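Local structure of type-iv like pilin ttha1219 (Thermus thermophilus, 5G23) at residues B[101-106]-B[120-125]; B[84-89]-B[124-129]; B[182-187]-B[219-224]. The protein is a type IV pilin-like protein, probably a component of the type IV pilus machinery linked to DNA uptake in natural competence. All coordinates share one frame; numbering follows the deposited sequence.

Interactions 1 and 2 form one continuous patch on the larger antiparallel sheet, their centres 5 Å apart, whereas interaction 3 lies across the chain's centre on the smaller sheet. The disulfide Cys121 SG-Cys126 SG, 2.0 Å, ties the strand end of interaction 1 to the loop of interaction 2, and both share Glu124 and Gly125. Strands 82-88 and 104-112 are neighbours, and Gly106 CA packs 3.5 Å from Trp86 CD1. Interaction 3 is remote: its centre is 38 Å from that of interaction 1 and 34 Å from that of interaction 2, with nearest atoms about 22 and 20 Å away.

Interaction 1: residues B[101-106]-B[120-125]; sequences MGEVRG and ACKGEG
Cys121 O receives the amide of Gly106 N at 2.8 Å, the N-H...O angle being 173°, and the same oxygen lies under the Arg105 side chain. The bond belongs to a beta hairpin of strands 104-112 and 115-122, at the end away from their turn; their local axes run antiparallel at 157°. Cys121 N returns a bond to Gly106 O, making Gly106 and Cys121 a hydrogen-bonded pair, while Arg105 and Lys122 form the adjoining non-hydrogen-bonded pair. Beyond the end of strand 115-122, Gly123 N still donates to Val104 O at 2.8 Å.

On the face carrying Arg105 and Lys122, a bend at chi3 of the arginine turns NE back over the strand; the guanidinium has one face over Cys121 O, which lies 3.2 Å from the plane and offset toward the rim. Its NH2 does not hydrogen-bond that oxygen, because the angle is poor. The polar partner of NH1 is Ser100 OG, and the CB and CG of Lys122 rest against this same NH1. Lys122 NZ forms a salt bridge to Glu103 OE1, although the position of that oxygen is less certain; NZ also bonds to Glu99 O.

Val104 points toward the 120-125 segment and meets Glu124; it also packs on Trp86 of strand 82-88. A bend at chi2 of Glu124 (72°) directs CD back toward the valine, and CG and OE2 meet Val104 CG2, the two side chains crossing at about a right angle. A water accepts from Val104 N at 3.1 Å and donates to Glu124 OE2 at 3.0 Å.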
# COMPACT_ATOMS: atom_id res chain seq x y z
N MET B 101 5.74 -20.04 1.42
CA MET B 101 4.92 -20.75 2.40
C MET B 101 5.76 -21.51 3.48
O MET B 101 6.64 -22.31 3.16
CB MET B 101 3.98 -21.70 1.66
CG MET B 101 3.01 -20.96 0.73
SD MET B 101 3.44 -20.98 -1.04
CE MET B 101 1.85 -20.64 -1.83
N GLY B 102 5.52 -21.21 4.76
CA GLY B 102 6.30 -21.80 5.86
C GLY B 102 7.75 -21.37 5.94
O GLY B 102 8.58 -22.01 6.59
N GLU B 103 8.05 -20.29 5.25
CA GLU B 103 9.41 -19.72 5.22
C GLU B 103 9.46 -18.28 5.74
O GLU B 103 8.50 -17.51 5.59
CB GLU B 103 9.94 -19.85 3.78
CG GLU B 103 10.26 -21.30 3.47
CD GLU B 103 10.53 -21.57 1.99
OE1 GLU B 103 10.38 -20.64 1.13
OE2 GLU B 103 10.88 -22.76 1.70
N VAL B 104 10.62 -17.90 6.25
CA VAL B 104 10.82 -16.55 6.80
C VAL B 104 11.08 -15.54 5.70
O VAL B 104 11.83 -15.79 4.75
CB VAL B 104 12.06 -16.58 7.73
CG1 VAL B 104 12.31 -15.20 8.33
CG2 VAL B 104 11.88 -17.58 8.83
N ARG B 105 10.45 -14.36 5.82
CA ARG B 105 10.70 -13.27 4.93
C ARG B 105 11.13 -12.02 5.73
O ARG B 105 10.77 -11.89 6.87
CB ARG B 105 9.46 -12.93 4.18
CG ARG B 105 9.26 -14.06 3.17
CD ARG B 105 8.46 -13.61 1.98
NE ARG B 105 9.22 -12.57 1.32
CZ ARG B 105 9.99 -12.77 0.26
NH1 ARG B 105 10.10 -13.98 -0.27
NH2 ARG B 105 10.63 -11.72 -0.26
N GLY B 106 11.92 -11.18 5.09
CA GLY B 106 12.34 -9.92 5.66
C GLY B 106 11.81 -8.75 4.86
O GLY B 106 11.52 -8.82 3.66
N ALA B 120 12.97 -6.23 0.28
CA ALA B 120 12.45 -7.47 0.75
C ALA B 120 13.41 -8.62 0.50
O ALA B 120 14.14 -8.59 -0.46
CB ALA B 120 11.13 -7.79 0.07
N CYS B 121 13.37 -9.63 1.33
CA CYS B 121 14.23 -10.77 1.17
C CYS B 121 13.61 -11.98 1.73
O CYS B 121 12.63 -11.94 2.48
CB CYS B 121 15.62 -10.50 1.86
SG CYS B 121 15.50 -10.13 3.63
N LYS B 122 14.19 -13.09 1.41
CA LYS B 122 13.77 -14.36 1.95
C LYS B 122 14.89 -15.02 2.75
O LYS B 122 16.04 -14.97 2.37
CB LYS B 122 13.39 -15.24 0.78
CG LYS B 122 12.63 -16.46 1.19
CD LYS B 122 12.47 -17.35 -0.05
CE LYS B 122 11.94 -18.70 0.27
NZ LYS B 122 11.22 -19.11 -0.97
N GLY B 123 14.52 -15.65 3.83
CA GLY B 123 15.46 -16.46 4.62
C GLY B 123 15.62 -15.90 6.00
O GLY B 123 15.57 -14.70 6.21
N GLU B 124 15.81 -16.76 6.97
CA GLU B 124 16.10 -16.34 8.31
C GLU B 124 17.27 -15.34 8.35
O GLU B 124 18.32 -15.63 7.79
CB GLU B 124 16.48 -17.55 9.12
CG GLU B 124 15.44 -18.67 9.25
CD GLU B 124 15.18 -19.50 7.96
OE1 GLU B 124 16.00 -19.49 6.98
OE2 GLU B 124 14.14 -20.20 7.91
N GLY B 125 17.09 -14.19 8.96
CA GLY B 125 18.13 -13.13 9.07
C GLY B 125 18.55 -12.48 7.77
O GLY B 125 19.65 -11.86 7.69
O HOH W 1 13.06 -19.47 5.21

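Interaction 2: residues B[84-89]-B[124-129]; sequences QGWFLC and EGCAPL
Gln84 touches Pro128 where strand 82-88 of the large antiparallel sheet is overlaid by the disulfide-bearing loop between strands 115-122 and 132-134. The glutamine chain is extended beyond CG, and its OE1 stops 3.5 Å from Pro128 CD, the two side chains crossing obliquely. One water joins the same residues: it donates to Pro128 O at 2.7 Å and, weakly, to Gln84 OE1.

Two residues further along, Trp86 carries most of the contact. Its CB points toward the loop, and CG lies anti to the carbonyl carbon, beside the backbone N. NE1 donates to Cys126 O at 2.9 Å, with an N-H...O angle of 146°. The geometry is planar at both partners: the oxygen is only 2° out of the indole plane, and the nitrogen lies in the carbonyl plane on a lone pair. This bond gives the buried indole N-H an acceptor and holds Cys126 O at the ring edge. A looser apolar contact joins Trp86 CZ2 to Pro128 CD at 4.5 Å. Val104 on strand 104-112 and Val73 and Gln70 on strand 69-75 touch the indole as well, so residues of the two flanking strands also pack on the tryptophan.

Cys126 adds a sulfur-aromatic contact. Its SG, disulfide-bonded to Cys121, lies 4.8 Å from the centroid of the five-membered ring and 82° off the ring normal, an edge approach. The nearest side-chain atom to this sulfur across the contact is Trp86 NE1, with the sulfur 3.8 Å from it.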
# COMPACT_ATOMS: atom_id res chain seq x y z
N GLN B 84 13.97 -2.68 9.99
CA GLN B 84 13.92 -4.02 9.39
C GLN B 84 13.07 -4.95 10.23
O GLN B 84 13.14 -4.88 11.45
CB GLN B 84 15.30 -4.63 9.18
CG GLN B 84 16.33 -3.75 8.48
CD GLN B 84 17.72 -4.26 8.70
OE1 GLN B 84 18.16 -5.16 7.98
NE2 GLN B 84 18.38 -3.80 9.76
N GLY B 85 12.35 -5.87 9.57
CA GLY B 85 11.53 -6.84 10.22
C GLY B 85 11.42 -8.18 9.50
O GLY B 85 11.64 -8.26 8.30
N TRP B 86 11.13 -9.22 10.24
CA TRP B 86 11.02 -10.59 9.64
C TRP B 86 9.73 -11.22 10.16
O TRP B 86 9.20 -10.87 11.25
CB TRP B 86 12.24 -11.42 9.99
CG TRP B 86 13.51 -10.91 9.44
CD1 TRP B 86 14.10 -11.31 8.29
CD2 TRP B 86 14.34 -9.87 9.99
NE1 TRP B 86 15.24 -10.56 8.06
CE2 TRP B 86 15.41 -9.69 9.11
CE3 TRP B 86 14.24 -9.06 11.14
CZ2 TRP B 86 16.40 -8.74 9.34
CZ3 TRP B 86 15.24 -8.16 11.40
CH2 TRP B 86 16.31 -7.98 10.47
N PHE B 87 9.20 -12.14 9.40
CA PHE B 87 7.99 -12.89 9.77
C PHE B 87 7.94 -14.19 8.98
O PHE B 87 8.61 -14.35 7.96
CB PHE B 87 6.73 -12.07 9.50
CG PHE B 87 6.66 -11.56 8.07
CD1 PHE B 87 7.33 -10.42 7.68
CD2 PHE B 87 5.93 -12.23 7.13
CE1 PHE B 87 7.29 -9.95 6.35
CE2 PHE B 87 5.84 -11.76 5.81
CZ PHE B 87 6.55 -10.64 5.42
N LEU B 88 7.13 -15.12 9.47
CA LEU B 88 6.90 -16.38 8.82
C LEU B 88 5.75 -16.24 7.85
O LEU B 88 4.72 -15.67 8.15
CB LEU B 88 6.51 -17.45 9.83
CG LEU B 88 6.41 -18.86 9.22
CD1 LEU B 88 7.77 -19.39 8.86
CD2 LEU B 88 5.70 -19.83 10.15
N CYS B 89 5.94 -16.73 6.65
CA CYS B 89 4.86 -16.72 5.68
C CYS B 89 3.88 -17.88 5.83
O CYS B 89 4.31 -19.00 5.83
CB CYS B 89 5.49 -16.74 4.30
SG CYS B 89 6.10 -15.16 3.85
N GLU B 124 15.81 -16.76 6.97
CA GLU B 124 16.10 -16.34 8.31
C GLU B 124 17.27 -15.34 8.35
O GLU B 124 18.32 -15.63 7.79
CB GLU B 124 16.48 -17.55 9.12
CG GLU B 124 15.44 -18.67 9.25
CD GLU B 124 15.18 -19.50 7.96
OE1 GLU B 124 16.00 -19.49 6.98
OE2 GLU B 124 14.14 -20.20 7.91
N GLY B 125 17.09 -14.19 8.96
CA GLY B 125 18.13 -13.13 9.07
C GLY B 125 18.55 -12.48 7.77
O GLY B 125 19.65 -11.86 7.69
N CYS B 126 17.75 -12.63 6.71
CA CYS B 126 18.16 -12.06 5.42
C CYS B 126 18.22 -10.59 5.55
O CYS B 126 17.46 -9.97 6.35
CB CYS B 126 17.20 -12.48 4.30
SG CYS B 126 15.49 -11.95 4.50
N ALA B 127 19.17 -9.97 4.84
CA ALA B 127 19.32 -8.53 4.90
C ALA B 127 18.55 -7.94 3.73
O ALA B 127 18.94 -8.15 2.60
CB ALA B 127 20.81 -8.14 4.80
N PRO B 128 17.47 -7.20 3.98
CA PRO B 128 16.83 -6.60 2.80
C PRO B 128 17.67 -5.52 2.10
O PRO B 128 18.24 -4.70 2.77
CB PRO B 128 15.55 -5.98 3.36
CG PRO B 128 15.52 -6.22 4.85
CD PRO B 128 16.81 -6.92 5.25
N LEU B 129 17.72 -5.47 0.77
CA LEU B 129 18.34 -4.37 0.13
C LEU B 129 17.31 -3.32 -0.26
O LEU B 129 16.40 -3.65 -1.06
CB LEU B 129 18.96 -4.90 -1.16
CG LEU B 129 20.23 -4.52 -1.80
CD1 LEU B 129 21.27 -4.39 -0.71
CD2 LEU B 129 20.66 -5.55 -2.82
O HOH W 2 18.43 -3.79 5.30

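Interaction 3: residues B[182-187]-B[219-224]; sequences ASVPVR and GRLRAE
Ser183 and Arg220 make the tight polar end of this antiparallel strand pairing, while Pro185 and Val186 mark its looser, exposed side. Arg220 grips Ser183 OG side-on with two nitrogens: NE donates at 2.9 Å and NH2 at 3.2 Å, both with the oxygen close to the guanidinium plane. NH2 also makes a weak bond to Ser183 O and has a further acceptor in Glu139 O. The bend at chi3 (69°) turns NE back toward the serine. The Val184-Pro185 peptide link lies over the guanidinium face, with Val184 C above its centre, 3.9 Å from the plane. Ser183 OG is also bonded to OE2 of Glu143, a residue of the neighbouring strand 141-151 whose OE1 forms a salt bridge with Arg222 NE. Arg222 keeps Ser183 CB against one face of its guanidinium.

The backbone is joined by four hydrogen bonds. Ala182 and Ala223 exchange two of 3.0 Å, from each N to the other O, and Val184 and Leu221 form the next hydrogen-bonded pair. On their face Val184 CG2 meets Leu221 CD2 at 3.9 Å, the two side chains side by side.

Past Val184 the strand pairing ends. Val186 CG1 comes closest to Leu221 CB, at 4.0 Å, and Pro185 CG lies 3.6 Å from Arg220 NH1.

The pair forms one margin of the four-stranded sheet, where strand 221-230 is outermost within this chain and strand 173-184 separates it from strand 141-151. Leu45 of helix 44-61 covers Val184, Leu221 and Ala223, and Arg44 of the second subunit packs on Val184.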
# COMPACT_ATOMS: atom_id res chain seq x y z
N ALA B 182 7.23 15.65 4.33
CA ALA B 182 7.60 15.78 2.94
C ALA B 182 7.26 17.18 2.47
O ALA B 182 6.39 17.87 3.02
CB ALA B 182 6.92 14.75 2.06
N SER B 183 7.94 17.57 1.40
CA SER B 183 7.68 18.86 0.74
C SER B 183 7.65 18.73 -0.75
O SER B 183 8.28 17.86 -1.36
CB SER B 183 8.77 19.90 1.13
OG SER B 183 10.04 19.60 0.54
N VAL B 184 6.96 19.69 -1.34
CA VAL B 184 6.89 19.83 -2.80
C VAL B 184 6.77 21.30 -3.17
O VAL B 184 6.22 22.11 -2.39
CB VAL B 184 5.61 19.14 -3.42
CG1 VAL B 184 5.67 17.65 -3.39
CG2 VAL B 184 4.34 19.64 -2.80
N PRO B 185 7.22 21.66 -4.37
CA PRO B 185 7.00 23.05 -4.83
C PRO B 185 5.55 23.34 -5.10
O PRO B 185 4.83 22.42 -5.49
CB PRO B 185 7.78 23.14 -6.14
CG PRO B 185 8.57 21.90 -6.26
CD PRO B 185 7.92 20.85 -5.38
N VAL B 186 5.15 24.59 -4.93
CA VAL B 186 3.81 25.05 -5.28
C VAL B 186 3.91 26.49 -5.77
O VAL B 186 4.58 27.32 -5.17
CB VAL B 186 2.83 24.85 -4.08
CG1 VAL B 186 3.14 25.80 -2.94
CG2 VAL B 186 1.38 25.05 -4.54
N ARG B 187 3.26 26.78 -6.88
CA ARG B 187 3.36 28.13 -7.49
C ARG B 187 2.80 29.16 -6.51
O ARG B 187 1.72 28.96 -5.95
CB ARG B 187 2.65 28.26 -8.84
CG ARG B 187 3.20 29.47 -9.67
CD ARG B 187 3.16 29.53 -11.19
NE ARG B 187 3.83 30.76 -11.67
CZ ARG B 187 5.13 30.89 -12.01
NH1 ARG B 187 5.97 29.87 -11.96
NH2 ARG B 187 5.58 32.06 -12.42
N GLY B 219 9.62 28.38 0.96
CA GLY B 219 8.32 28.58 0.31
C GLY B 219 7.62 27.28 -0.12
O GLY B 219 6.52 27.29 -0.67
N ARG B 220 8.24 26.11 0.07
CA ARG B 220 7.62 24.84 -0.40
C ARG B 220 6.39 24.45 0.40
O ARG B 220 6.25 24.81 1.59
CB ARG B 220 8.64 23.72 -0.38
CG ARG B 220 9.68 23.89 -1.47
CD ARG B 220 10.83 22.96 -1.30
NE ARG B 220 10.49 21.57 -1.53
CZ ARG B 220 10.70 20.88 -2.65
NH1 ARG B 220 11.09 21.46 -3.74
NH2 ARG B 220 10.43 19.60 -2.68
N LEU B 221 5.48 23.73 -0.23
CA LEU B 221 4.34 23.15 0.49
C LEU B 221 4.83 21.94 1.29
O LEU B 221 5.46 21.06 0.72
CB LEU B 221 3.27 22.69 -0.49
CG LEU B 221 1.94 22.14 -0.00
CD1 LEU B 221 0.84 22.24 -1.03
CD2 LEU B 221 2.13 20.67 0.24
N ARG B 222 4.48 21.89 2.56
CA ARG B 222 4.84 20.79 3.45
C ARG B 222 3.64 20.10 4.01
O ARG B 222 2.60 20.74 4.25
CB ARG B 222 5.74 21.24 4.57
CG ARG B 222 7.16 21.39 4.12
CD ARG B 222 8.13 21.91 5.19
NE ARG B 222 9.44 21.87 4.50
CZ ARG B 222 9.91 22.77 3.63
NH1 ARG B 222 9.37 23.98 3.52
NH2 ARG B 222 11.00 22.50 2.93
N ALA B 223 3.75 18.78 4.13
CA ALA B 223 2.70 17.97 4.80
C ALA B 223 3.41 16.86 5.60
O ALA B 223 4.53 16.48 5.28
CB ALA B 223 1.77 17.36 3.81
N GLU B 224 2.75 16.44 6.65
CA GLU B 224 3.32 15.41 7.54
C GLU B 224 2.28 14.40 7.94
O GLU B 224 1.07 14.62 7.80
CB GLU B 224 3.93 16.05 8.79
CG GLU B 224 2.82 16.66 9.70
CD GLU B 224 3.33 17.43 10.89
OE1 GLU B 224 4.58 17.52 11.12
OE2 GLU B 224 2.46 18.04 11.57